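Long-range contacts in periplasmic solute binding protein (PDB 4CL2), which probably captures manganese or zinc ions in the periplasm and hands them to a membrane transporter, as in other cluster 9 solute-binding proteins: residues Asn36-Thr44 and Leu64-Phe72; Ile51-Leu62 and Asn74-Thr85. All coordinates share one frame; numbering follows the deposited sequence.

Contact 1: residues Asn36-Thr44 and Leu64-Phe72; sequences NDSHSYQVT and LEETYMKYF. With SO4 (sulfate ion), chain D; SO4 (sulfate ion), chain G.
Val43 lies over one face of the Tyr71 ring, its CB 3.7 Å from the ring centroid and 8° off the normal, a CH-pi contact. Its CG2 branch, set beside the backbone N by a chi1 of 179° that turns CG1 anti to it, reaches Tyr71 CD2 and packs on CB of Tyr68. Beside it, the Gln42 amide stands nearly perpendicular to the Tyr71 ring. Gln42 NE2 donates to Tyr71 OH at 3.3 Å and, almost straight, to Val43 O at 3.1 Å; both acceptors lie close to the amide plane, which fixes its rotation. At the other end, the hydroxyls Ser38 OG and Tyr68 OH form a 2.8 Å hydrogen bond, with the Leu64 side chain packed against Ser38. Thr67 packs against the type II turn Ser38-Tyr41, where its OG1 takes a weak bond from Ser40 N and its methyl CG2 lies 3.8 Å from His39 ND1. One water donates to Ser38 O and Leu64 O and accepts from Thr67 N; another lies between His39 ND1 and Glu66 OE2. Further out, Asp37 OD1 accepts from His39 N at 3.1 Å, an Asx turn leading into the histidine. His39 has been seen as a manganese and zinc ligand in this protein but holds no metal here; the bound manganese, held by His106, Glu172 and Asp247, lies about 6 Å from the Leu64 side chain. The contact joins the loop between strand 27-30 and helix 45-53 to the loop after strand 56-59, with Tyr71 resting on Ile51 of that helix and Phe72 on Ile57 and Cys59 of that strand.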
loop_
_atom_site.group_PDB
_atom_site.type_symbol
_atom_site.label_atom_id
_atom_site.label_comp_id
_atom_site.label_asym_id
_atom_site.label_seq_id
_atom_site.Cartn_x
_atom_site.Cartn_y
_atom_site.Cartn_z
ATOM N N ASN A 36 8.227 -5.789 8.639
ATOM C CA ASN A 36 9.387 -4.915 8.543
ATOM C C ASN A 36 8.931 -3.740 7.723
ATOM O O ASN A 36 7.935 -3.817 7.010
ATOM C CB ASN A 36 10.547 -5.617 7.812
ATOM C CG ASN A 36 11.101 -6.796 8.574
ATOM O OD1 ASN A 36 11.802 -6.634 9.570
ATOM N ND2 ASN A 36 10.748 -7.972 8.156
ATOM N N ASP A 37 9.648 -2.642 7.861
ATOM C CA ASP A 37 9.282 -1.398 7.191
ATOM C C ASP A 37 10.402 -0.988 6.243
ATOM O O ASP A 37 11.549 -1.094 6.594
ATOM C CB ASP A 37 9.068 -0.286 8.227
ATOM C CG ASP A 37 8.376 0.914 7.625
ATOM O OD1 ASP A 37 9.130 1.768 7.092
ATOM O OD2 ASP A 37 7.101 0.956 7.628
ATOM N N SER A 38 10.073 -0.481 5.066
ATOM C CA SER A 38 11.114 -0.151 4.080
ATOM C C SER A 38 12.063 0.981 4.491
ATOM O O SER A 38 13.240 0.991 4.096
ATOM C CB SER A 38 10.449 0.181 2.740
ATOM O OG SER A 38 10.038 -0.989 2.047
ATOM N N HIS A 39 11.580 1.953 5.268
ATOM C CA HIS A 39 12.426 3.038 5.634
ATOM C C HIS A 39 13.584 2.532 6.553
ATOM O O HIS A 39 13.347 1.928 7.587
ATOM C CB HIS A 39 11.655 4.204 6.303
ATOM C CG HIS A 39 12.555 5.372 6.607
ATOM N ND1 HIS A 39 13.130 6.147 5.613
ATOM C CD2 HIS A 39 13.024 5.864 7.781
ATOM C CE1 HIS A 39 13.908 7.063 6.160
ATOM N NE2 HIS A 39 13.858 6.915 7.474
ATOM N N SER A 40 14.819 2.750 6.099
ATOM C CA SER A 40 16.035 2.147 6.680
ATOM C C SER A 40 15.982 0.622 7.021
ATOM O O SER A 40 16.710 0.163 7.893
ATOM C CB SER A 40 16.493 2.966 7.888
ATOM O OG SER A 40 16.530 4.351 7.571
ATOM N N TYR A 41 15.140 -0.165 6.331
ATOM C CA TYR A 41 15.290 -1.661 6.316
ATOM C C TYR A 41 16.736 -1.975 6.117
ATOM O O TYR A 41 17.414 -1.382 5.257
ATOM C CB TYR A 41 14.430 -2.319 5.168
ATOM C CG TYR A 41 14.641 -3.840 5.122
ATOM C CD1 TYR A 41 14.059 -4.655 6.064
ATOM C CD2 TYR A 41 15.424 -4.426 4.141
ATOM C CE1 TYR A 41 14.283 -6.021 6.102
ATOM C CE2 TYR A 41 15.647 -5.802 4.131
ATOM C CZ TYR A 41 15.105 -6.611 5.096
ATOM O OH TYR A 41 15.312 -7.985 5.110
ATOM N N GLN A 42 17.288 -2.874 6.937
ATOM C CA GLN A 42 18.669 -3.296 6.730
ATOM C C GLN A 42 18.728 -4.591 5.858
ATOM O O GLN A 42 18.283 -5.661 6.270
ATOM C CB GLN A 42 19.352 -3.537 8.055
ATOM C CG GLN A 42 20.836 -3.845 7.903
ATOM C CD GLN A 42 21.549 -2.770 7.101
ATOM O OE1 GLN A 42 21.725 -1.645 7.584
ATOM N NE2 GLN A 42 21.927 -3.091 5.858
ATOM N N VAL A 43 19.205 -4.422 4.637
ATOM C CA VAL A 43 19.436 -5.526 3.698
ATOM C C VAL A 43 20.531 -6.413 4.294
ATOM O O VAL A 43 21.594 -5.920 4.615
ATOM C CB VAL A 43 19.818 -4.976 2.328
ATOM C CG1 VAL A 43 20.102 -6.097 1.335
ATOM C CG2 VAL A 43 18.692 -4.081 1.791
ATOM N N THR A 44 20.231 -7.699 4.497
ATOM C CA THR A 44 21.158 -8.632 5.115
ATOM C C THR A 44 21.962 -9.390 4.032
ATOM O O THR A 44 21.690 -9.303 2.830
ATOM C CB THR A 44 20.381 -9.698 5.931
ATOM O OG1 THR A 44 19.596 -10.475 5.025
ATOM C CG2 THR A 44 19.401 -9.066 6.932
ATOM N N LEU A 64 9.649 4.539 -2.178
ATOM C CA LEU A 64 9.442 3.597 -1.064
ATOM C C LEU A 64 10.782 2.924 -0.716
ATOM O O LEU A 64 11.138 2.708 0.471
ATOM C CB LEU A 64 8.403 2.540 -1.386
ATOM C CG LEU A 64 8.139 1.557 -0.281
ATOM C CD1 LEU A 64 7.472 2.262 0.873
ATOM C CD2 LEU A 64 7.306 0.437 -0.799
ATOM N N GLU A 65 11.518 2.615 -1.773
ATOM C CA GLU A 65 12.788 1.903 -1.663
ATOM C C GLU A 65 14.006 2.765 -1.545
ATOM O O GLU A 65 15.169 2.270 -1.624
ATOM C CB GLU A 65 12.940 0.929 -2.861
ATOM C CG GLU A 65 11.858 -0.149 -2.931
ATOM C CD GLU A 65 10.584 0.231 -3.692
ATOM O OE1 GLU A 65 10.588 1.270 -4.414
ATOM O OE2 GLU A 65 9.644 -0.586 -3.594
ATOM N N GLU A 66 13.849 4.064 -1.362
ATOM C CA GLU A 66 14.990 4.965 -1.576
ATOM C C GLU A 66 16.210 4.598 -0.713
ATOM O O GLU A 66 17.327 4.772 -1.151
ATOM C CB GLU A 66 14.556 6.428 -1.326
ATOM C CG GLU A 66 14.147 6.720 0.088
ATOM C CD GLU A 66 13.543 8.130 0.258
ATOM O OE1 GLU A 66 13.852 9.028 -0.550
ATOM O OE2 GLU A 66 12.736 8.298 1.182
ATOM N N THR A 67 15.977 4.113 0.483
ATOM C CA THR A 67 17.091 3.832 1.392
ATOM C C THR A 67 17.840 2.566 1.048
ATOM O O THR A 67 18.997 2.439 1.485
ATOM C CB THR A 67 16.668 3.703 2.855
ATOM O OG1 THR A 67 15.876 2.559 3.045
ATOM C CG2 THR A 67 16.021 5.010 3.350
ATOM N N TYR A 68 17.237 1.672 0.279
ATOM C CA TYR A 68 17.931 0.405 -0.089
ATOM C C TYR A 68 18.060 0.147 -1.571
ATOM O O TYR A 68 18.608 -0.886 -1.978
ATOM C CB TYR A 68 17.335 -0.768 0.656
ATOM C CG TYR A 68 15.859 -0.995 0.473
ATOM C CD1 TYR A 68 15.373 -1.628 -0.647
ATOM C CD2 TYR A 68 14.928 -0.547 1.434
ATOM C CE1 TYR A 68 14.038 -1.895 -0.789
ATOM C CE2 TYR A 68 13.591 -0.769 1.268
ATOM C CZ TYR A 68 13.146 -1.461 0.173
ATOM O OH TYR A 68 11.795 -1.692 0.007
ATOM N N MET A 69 17.691 1.134 -2.411
ATOM C CA MET A 69 17.983 0.997 -3.867
ATOM C C MET A 69 19.447 0.691 -4.171
ATOM O O MET A 69 19.726 -0.029 -5.129
ATOM C CB MET A 69 17.577 2.243 -4.659
ATOM C CG MET A 69 16.095 2.335 -4.862
ATOM S SD MET A 69 15.255 1.019 -5.763
ATOM C CE MET A 69 16.330 1.096 -7.192
ATOM N N LYS A 70 20.349 1.204 -3.378
ATOM C CA LYS A 70 21.801 0.989 -3.553
ATOM C C LYS A 70 22.203 -0.489 -3.476
ATOM O O LYS A 70 23.276 -0.833 -3.959
ATOM C CB LYS A 70 22.629 1.742 -2.526
ATOM C CG LYS A 70 22.333 1.343 -1.078
ATOM C CD LYS A 70 23.077 2.235 -0.125
ATOM C CE LYS A 70 22.803 1.745 1.271
ATOM N NZ LYS A 70 23.503 2.558 2.297
ATOM N N TYR A 71 21.379 -1.340 -2.879
ATOM C CA TYR A 71 21.694 -2.766 -2.778
ATOM C C TYR A 71 21.288 -3.506 -4.057
ATOM O O TYR A 71 21.647 -4.703 -4.197
ATOM C CB TYR A 71 20.986 -3.418 -1.598
ATOM C CG TYR A 71 21.543 -2.945 -0.294
ATOM C CD1 TYR A 71 22.668 -3.533 0.279
ATOM C CD2 TYR A 71 20.974 -1.865 0.347
ATOM C CE1 TYR A 71 23.171 -3.076 1.474
ATOM C CE2 TYR A 71 21.491 -1.392 1.530
ATOM C CZ TYR A 71 22.578 -1.987 2.077
ATOM O OH TYR A 71 23.064 -1.493 3.251
ATOM N N PHE A 72 20.498 -2.849 -4.923
ATOM C CA PHE A 72 20.108 -3.461 -6.198
ATOM C C PHE A 72 21.171 -3.160 -7.220
ATOM O O PHE A 72 20.928 -2.526 -8.237
ATOM C CB PHE A 72 18.712 -3.061 -6.668
ATOM C CG PHE A 72 17.597 -3.377 -5.722
ATOM C CD1 PHE A 72 17.412 -4.652 -5.159
ATOM C CD2 PHE A 72 16.604 -2.428 -5.478
ATOM C CE1 PHE A 72 16.391 -4.920 -4.311
ATOM C CE2 PHE A 72 15.544 -2.719 -4.629
ATOM C CZ PHE A 72 15.393 -3.947 -4.050
HETATM S S SO4 D . 18.366 -13.191 7.563
HETATM O O1 SO4 D . 17.441 -12.719 8.622
HETATM O O2 SO4 D . 19.762 -13.028 7.995
HETATM O O3 SO4 D . 18.103 -12.367 6.343
HETATM O O4 SO4 D . 18.104 -14.614 7.374
HETATM S S SO4 G . 12.290 -11.088 8.657
HETATM O O1 SO4 G . 11.338 -10.099 9.189
HETATM O O2 SO4 G . 13.226 -11.345 9.768
HETATM O O3 SO4 G . 13.073 -10.639 7.487
HETATM O O4 SO4 G . 11.484 -12.262 8.272
HETATM O O HOH W 1 13.434 3.269 1.793
HETATM O O HOH W 2 12.528 5.921 3.203
#

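Contact 2: residues Ile51-Leu62 and Asn74-Thr85; sequences IQNADLILCNGL and NLKKGTKIITVT. With ACT (acetate ion), chain I.
Strands 56-59 and 80-83 are parallel neighbours in a four-stranded sheet, with 80-83 outermost. Their backbones form a ladder from Ile57 to Val84: Ile57 N donates to Lys80 O, Ile82 N to Ile57 O, Cys59 N to Ile82 O and Val84 N to Cys59 O. On one face Leu58 lies alongside Ile82, pointing the same way, while Leu56 CD1 presses on Ile82 CG1 at a tight 3.4 Å. On the other, Cys59 SG touches Ile81 CG2, and Ile57 CD1 meets Leu75 CD2 tip to tip at 3.9 Å. Before the strands begin, Lys76 bends at chi3 (-59°), so that its NZ donates to Asn53 O and forms a 2.8 Å salt bridge with Asp55 OD1, which it meets from above the carboxylate plane; Asp55 OD2 accepts from Val6 N. Thr79 OG1 donates to Ala54 O at 2.7 Å, and Gln52 NE2 to Asn74 O, tying the helix end to the incoming loop. Past the C-terminal ends of the strands Thr85 OG1 donates to Asn60 O at 2.6 Å. Strand 6-9 flanks 56-59 on its other edge, with 27-30 beyond, giving the helix-flanked parallel 2-1-3-4 sheet typical of the N-terminal lobe in cluster 9 binding proteins.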
loop_
_atom_site.group_PDB
_atom_site.type_symbol
_atom_site.label_atom_id
_atom_site.label_comp_id
_atom_site.label_asym_id
_atom_site.label_seq_id
_atom_site.Cartn_x
_atom_site.Cartn_y
_atom_site.Cartn_z
ATOM N N ILE A 51 18.750 -11.021 -4.008
ATOM C CA ILE A 51 19.027 -10.054 -5.063
ATOM C C ILE A 51 19.803 -10.647 -6.244
ATOM O O ILE A 51 19.492 -10.355 -7.411
ATOM C CB ILE A 51 19.682 -8.764 -4.416
ATOM C CG1 ILE A 51 18.636 -8.082 -3.515
ATOM C CG2 ILE A 51 20.219 -7.822 -5.527
ATOM C CD1 ILE A 51 19.231 -6.970 -2.663
ATOM N N GLN A 52 20.818 -11.428 -5.950
ATOM C CA GLN A 52 21.616 -12.090 -7.000
ATOM C C GLN A 52 20.776 -13.097 -7.822
ATOM O O GLN A 52 20.954 -13.239 -9.052
ATOM C CB GLN A 52 22.811 -12.842 -6.410
ATOM C CG GLN A 52 23.921 -11.930 -5.918
ATOM C CD GLN A 52 24.387 -11.017 -7.065
ATOM O OE1 GLN A 52 24.810 -11.492 -8.127
ATOM N NE2 GLN A 52 24.372 -9.699 -6.820
ATOM N N ASN A 53 19.885 -13.794 -7.120
ATOM C CA ASN A 53 19.047 -14.799 -7.764
ATOM C C ASN A 53 17.959 -14.215 -8.641
ATOM O O ASN A 53 17.491 -14.921 -9.577
ATOM C CB ASN A 53 18.376 -15.708 -6.743
ATOM C CG ASN A 53 19.335 -16.642 -6.049
ATOM O OD1 ASN A 53 19.042 -17.135 -4.933
ATOM N ND2 ASN A 53 20.356 -16.991 -6.681
ATOM N N ALA A 54 17.557 -12.984 -8.407
ATOM C CA ALA A 54 16.444 -12.389 -9.130
ATOM C C ALA A 54 16.735 -12.272 -10.635
ATOM O O ALA A 54 17.749 -11.729 -11.072
ATOM C CB ALA A 54 16.131 -11.031 -8.556
ATOM N N ASP A 55 15.760 -12.739 -11.415
ATOM C CA ASP A 55 15.705 -12.468 -12.844
ATOM C C ASP A 55 14.950 -11.173 -13.174
ATOM O O ASP A 55 14.974 -10.728 -14.313
ATOM C CB ASP A 55 15.045 -13.705 -13.536
ATOM C CG ASP A 55 15.863 -14.926 -13.365
ATOM O OD1 ASP A 55 17.049 -14.913 -13.773
ATOM O OD2 ASP A 55 15.384 -15.902 -12.797
ATOM N N LEU A 56 14.235 -10.624 -12.204
ATOM C CA LEU A 56 13.345 -9.449 -12.343
ATOM C C LEU A 56 13.178 -8.927 -10.930
ATOM O O LEU A 56 12.978 -9.777 -9.992
ATOM C CB LEU A 56 12.011 -9.872 -12.945
ATOM C CG LEU A 56 10.955 -8.807 -13.111
ATOM C CD1 LEU A 56 11.417 -7.733 -14.041
ATOM C CD2 LEU A 56 9.676 -9.470 -13.602
ATOM N N ILE A 57 13.276 -7.608 -10.753
ATOM C CA ILE A 57 13.057 -6.980 -9.442
ATOM C C ILE A 57 11.879 -6.020 -9.578
ATOM O O ILE A 57 11.879 -5.170 -10.452
ATOM C CB ILE A 57 14.301 -6.278 -8.935
ATOM C CG1 ILE A 57 15.430 -7.289 -8.771
ATOM C CG2 ILE A 57 13.995 -5.583 -7.622
ATOM C CD1 ILE A 57 16.759 -6.685 -8.360
ATOM N N LEU A 58 10.862 -6.224 -8.741
ATOM C CA LEU A 58 9.653 -5.411 -8.788
ATOM C C LEU A 58 9.613 -4.464 -7.571
ATOM O O LEU A 58 9.566 -4.900 -6.419
ATOM C CB LEU A 58 8.441 -6.299 -8.779
ATOM C CG LEU A 58 8.291 -7.315 -9.898
ATOM C CD1 LEU A 58 7.028 -8.162 -9.621
ATOM C CD2 LEU A 58 8.236 -6.592 -11.253
ATOM N N CYS A 59 9.700 -3.178 -7.860
ATOM C CA CYS A 59 9.720 -2.116 -6.820
ATOM C C CYS A 59 8.409 -1.319 -6.909
ATOM O O CYS A 59 7.820 -1.176 -7.975
ATOM C CB CYS A 59 10.884 -1.146 -7.024
ATOM S SG CYS A 59 12.468 -1.924 -6.535
ATOM N N ASN A 60 8.053 -0.704 -5.790
ATOM C CA ASN A 60 6.970 0.253 -5.731
ATOM C C ASN A 60 7.274 1.541 -6.413
ATOM O O ASN A 60 6.383 2.158 -7.076
ATOM C CB ASN A 60 6.685 0.611 -4.270
ATOM C CG ASN A 60 5.305 1.272 -4.112
ATOM O OD1 ASN A 60 4.279 0.599 -4.215
ATOM N ND2 ASN A 60 5.314 2.552 -3.792
ATOM N N GLY A 61 8.503 1.994 -6.280
ATOM C CA GLY A 61 8.841 3.371 -6.607
ATOM C C GLY A 61 8.144 4.315 -5.677
ATOM O O GLY A 61 7.816 3.949 -4.527
ATOM N N LEU A 62 7.928 5.554 -6.139
ATOM C CA LEU A 62 7.446 6.653 -5.288
ATOM C C LEU A 62 8.301 6.775 -4.009
ATOM O O LEU A 62 7.793 6.979 -2.914
ATOM C CB LEU A 62 5.956 6.492 -5.003
ATOM C CG LEU A 62 5.083 6.353 -6.244
ATOM C CD1 LEU A 62 3.635 5.981 -5.850
ATOM C CD2 LEU A 62 5.081 7.523 -7.230
ATOM N N ASN A 74 25.269 -4.828 -8.893
ATOM C CA ASN A 74 25.974 -6.076 -9.214
ATOM C C ASN A 74 24.993 -7.198 -9.591
ATOM O O ASN A 74 25.143 -8.351 -9.145
ATOM C CB ASN A 74 26.859 -6.440 -8.026
ATOM C CG ASN A 74 27.887 -7.486 -8.342
ATOM O OD1 ASN A 74 28.379 -7.619 -9.479
ATOM N ND2 ASN A 74 28.316 -8.191 -7.300
ATOM N N LEU A 75 23.933 -6.825 -10.311
ATOM C CA LEU A 75 22.820 -7.717 -10.617
ATOM C C LEU A 75 23.162 -8.751 -11.711
ATOM O O LEU A 75 24.078 -8.575 -12.475
ATOM C CB LEU A 75 21.583 -6.951 -11.050
ATOM C CG LEU A 75 20.992 -5.884 -10.101
ATOM C CD1 LEU A 75 19.796 -5.170 -10.736
ATOM C CD2 LEU A 75 20.656 -6.524 -8.776
ATOM N N LYS A 76 22.391 -9.831 -11.732
ATOM C CA LYS A 76 22.429 -10.768 -12.802
ATOM C C LYS A 76 22.227 -10.066 -14.175
ATOM O O LYS A 76 21.372 -9.188 -14.331
ATOM C CB LYS A 76 21.359 -11.865 -12.534
ATOM C CG LYS A 76 21.618 -13.138 -13.310
ATOM C CD LYS A 76 20.418 -14.062 -13.336
ATOM C CE LYS A 76 20.002 -14.453 -11.950
ATOM N NZ LYS A 76 19.132 -15.678 -11.998
ATOM N N LYS A 77 23.043 -10.441 -15.178
ATOM C CA LYS A 77 22.833 -9.861 -16.510
ATOM C C LYS A 77 21.442 -10.070 -16.997
ATOM O O LYS A 77 20.910 -11.172 -16.931
ATOM C CB LYS A 77 23.817 -10.496 -17.531
ATOM C CG LYS A 77 23.655 -9.982 -18.950
ATOM C CD LYS A 77 24.479 -10.834 -19.931
ATOM C CE LYS A 77 24.039 -10.710 -21.386
ATOM N NZ LYS A 77 24.988 -9.884 -22.182
ATOM N N GLY A 78 20.822 -9.015 -17.504
ATOM C CA GLY A 78 19.455 -9.092 -18.005
ATOM C C GLY A 78 18.415 -8.689 -16.981
ATOM O O GLY A 78 17.237 -8.538 -17.324
ATOM N N THR A 79 18.790 -8.651 -15.703
ATOM C CA THR A 79 17.771 -8.439 -14.681
ATOM C C THR A 79 17.397 -6.965 -14.605
ATOM O O THR A 79 18.261 -6.113 -14.303
ATOM C CB THR A 79 18.259 -8.893 -13.288
ATOM O OG1 THR A 79 18.286 -10.326 -13.300
ATOM C CG2 THR A 79 17.300 -8.420 -12.181
ATOM N N LYS A 80 16.124 -6.697 -14.840
ATOM C CA LYS A 80 15.604 -5.323 -14.843
ATOM C C LYS A 80 14.940 -5.008 -13.486
ATOM O O LYS A 80 14.454 -5.911 -12.832
ATOM C CB LYS A 80 14.576 -5.209 -15.948
ATOM C CG LYS A 80 15.211 -5.338 -17.340
ATOM C CD LYS A 80 14.193 -5.159 -18.451
ATOM C CE LYS A 80 14.922 -5.124 -19.803
ATOM N NZ LYS A 80 13.974 -4.965 -20.930
ATOM N N ILE A 81 14.927 -3.735 -13.128
ATOM C CA ILE A 81 14.132 -3.230 -12.003
ATOM C C ILE A 81 12.896 -2.541 -12.563
ATOM O O ILE A 81 13.048 -1.567 -13.369
ATOM C CB ILE A 81 14.952 -2.268 -11.138
ATOM C CG1 ILE A 81 16.242 -2.911 -10.684
ATOM C CG2 ILE A 81 14.113 -1.743 -10.002
ATOM C CD1 ILE A 81 17.244 -1.997 -10.056
ATOM N N ILE A 82 11.719 -3.040 -12.222
ATOM C CA ILE A 82 10.444 -2.533 -12.780
ATOM C C ILE A 82 9.757 -1.769 -11.656
ATOM O O ILE A 82 9.703 -2.239 -10.531
ATOM C CB ILE A 82 9.542 -3.680 -13.241
ATOM C CG1 ILE A 82 10.209 -4.524 -14.354
ATOM C CG2 ILE A 82 8.108 -3.207 -13.617
ATOM C CD1 ILE A 82 10.530 -3.828 -15.590
ATOM N N THR A 83 9.236 -0.573 -11.962
ATOM C CA THR A 83 8.474 0.234 -11.036
ATOM C C THR A 83 7.009 -0.048 -11.336
ATOM O O THR A 83 6.487 0.359 -12.405
ATOM C CB THR A 83 8.813 1.709 -11.247
ATOM O OG1 THR A 83 10.209 1.857 -10.900
ATOM C CG2 THR A 83 7.957 2.605 -10.338
ATOM N N VAL A 84 6.339 -0.691 -10.397
ATOM C CA VAL A 84 5.020 -1.175 -10.618
ATOM C C VAL A 84 3.919 -0.138 -10.440
ATOM O O VAL A 84 2.783 -0.444 -10.737
ATOM C CB VAL A 84 4.670 -2.442 -9.776
ATOM C CG1 VAL A 84 5.735 -3.530 -9.969
ATOM C CG2 VAL A 84 4.565 -2.084 -8.299
ATOM N N THR A 85 4.276 1.092 -10.056
ATOM C CA THR A 85 3.381 2.239 -10.015
ATOM C C THR A 85 3.446 3.115 -11.268
ATOM O O THR A 85 2.828 4.182 -11.304
ATOM C CB THR A 85 3.668 3.111 -8.785
ATOM O OG1 THR A 85 5.047 3.488 -8.845
ATOM C CG2 THR A 85 3.349 2.394 -7.493
HETATM C C ACT I . 26.951 -6.489 -4.082
HETATM O O ACT I . 27.402 -5.629 -3.264
HETATM O OXT ACT I . 27.733 -7.164 -4.744
HETATM C CH3 ACT I . 25.488 -6.723 -4.344
HETATM O O HOH W 3 19.965 -10.123 -10.110
HETATM O O HOH W 4 18.222 -17.554 -10.257
HETATM O O HOH W 5 14.546 -8.809 -16.035
#

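From the N terminus the chain runs through strands 6-9 and 27-30 into 36-44, then helix 45-53 and strand 56-59 within 51-62, before 64-72 returns to close contact 1. One residue further on, 74-85 closes contact 2 over a connection without helix or strand. The segments alternate, so the two loops cross, and 64-72 lies inside the second. They also touch: Glu65 OE2 lies 2.7 Å from Asn60 N, a probable hydrogen bond, and Tyr71 O packs on Ile51 CD1. Contact 1 thus ties the His39 loop to the connection between two strands that contact 2 pairs at the sheet edge.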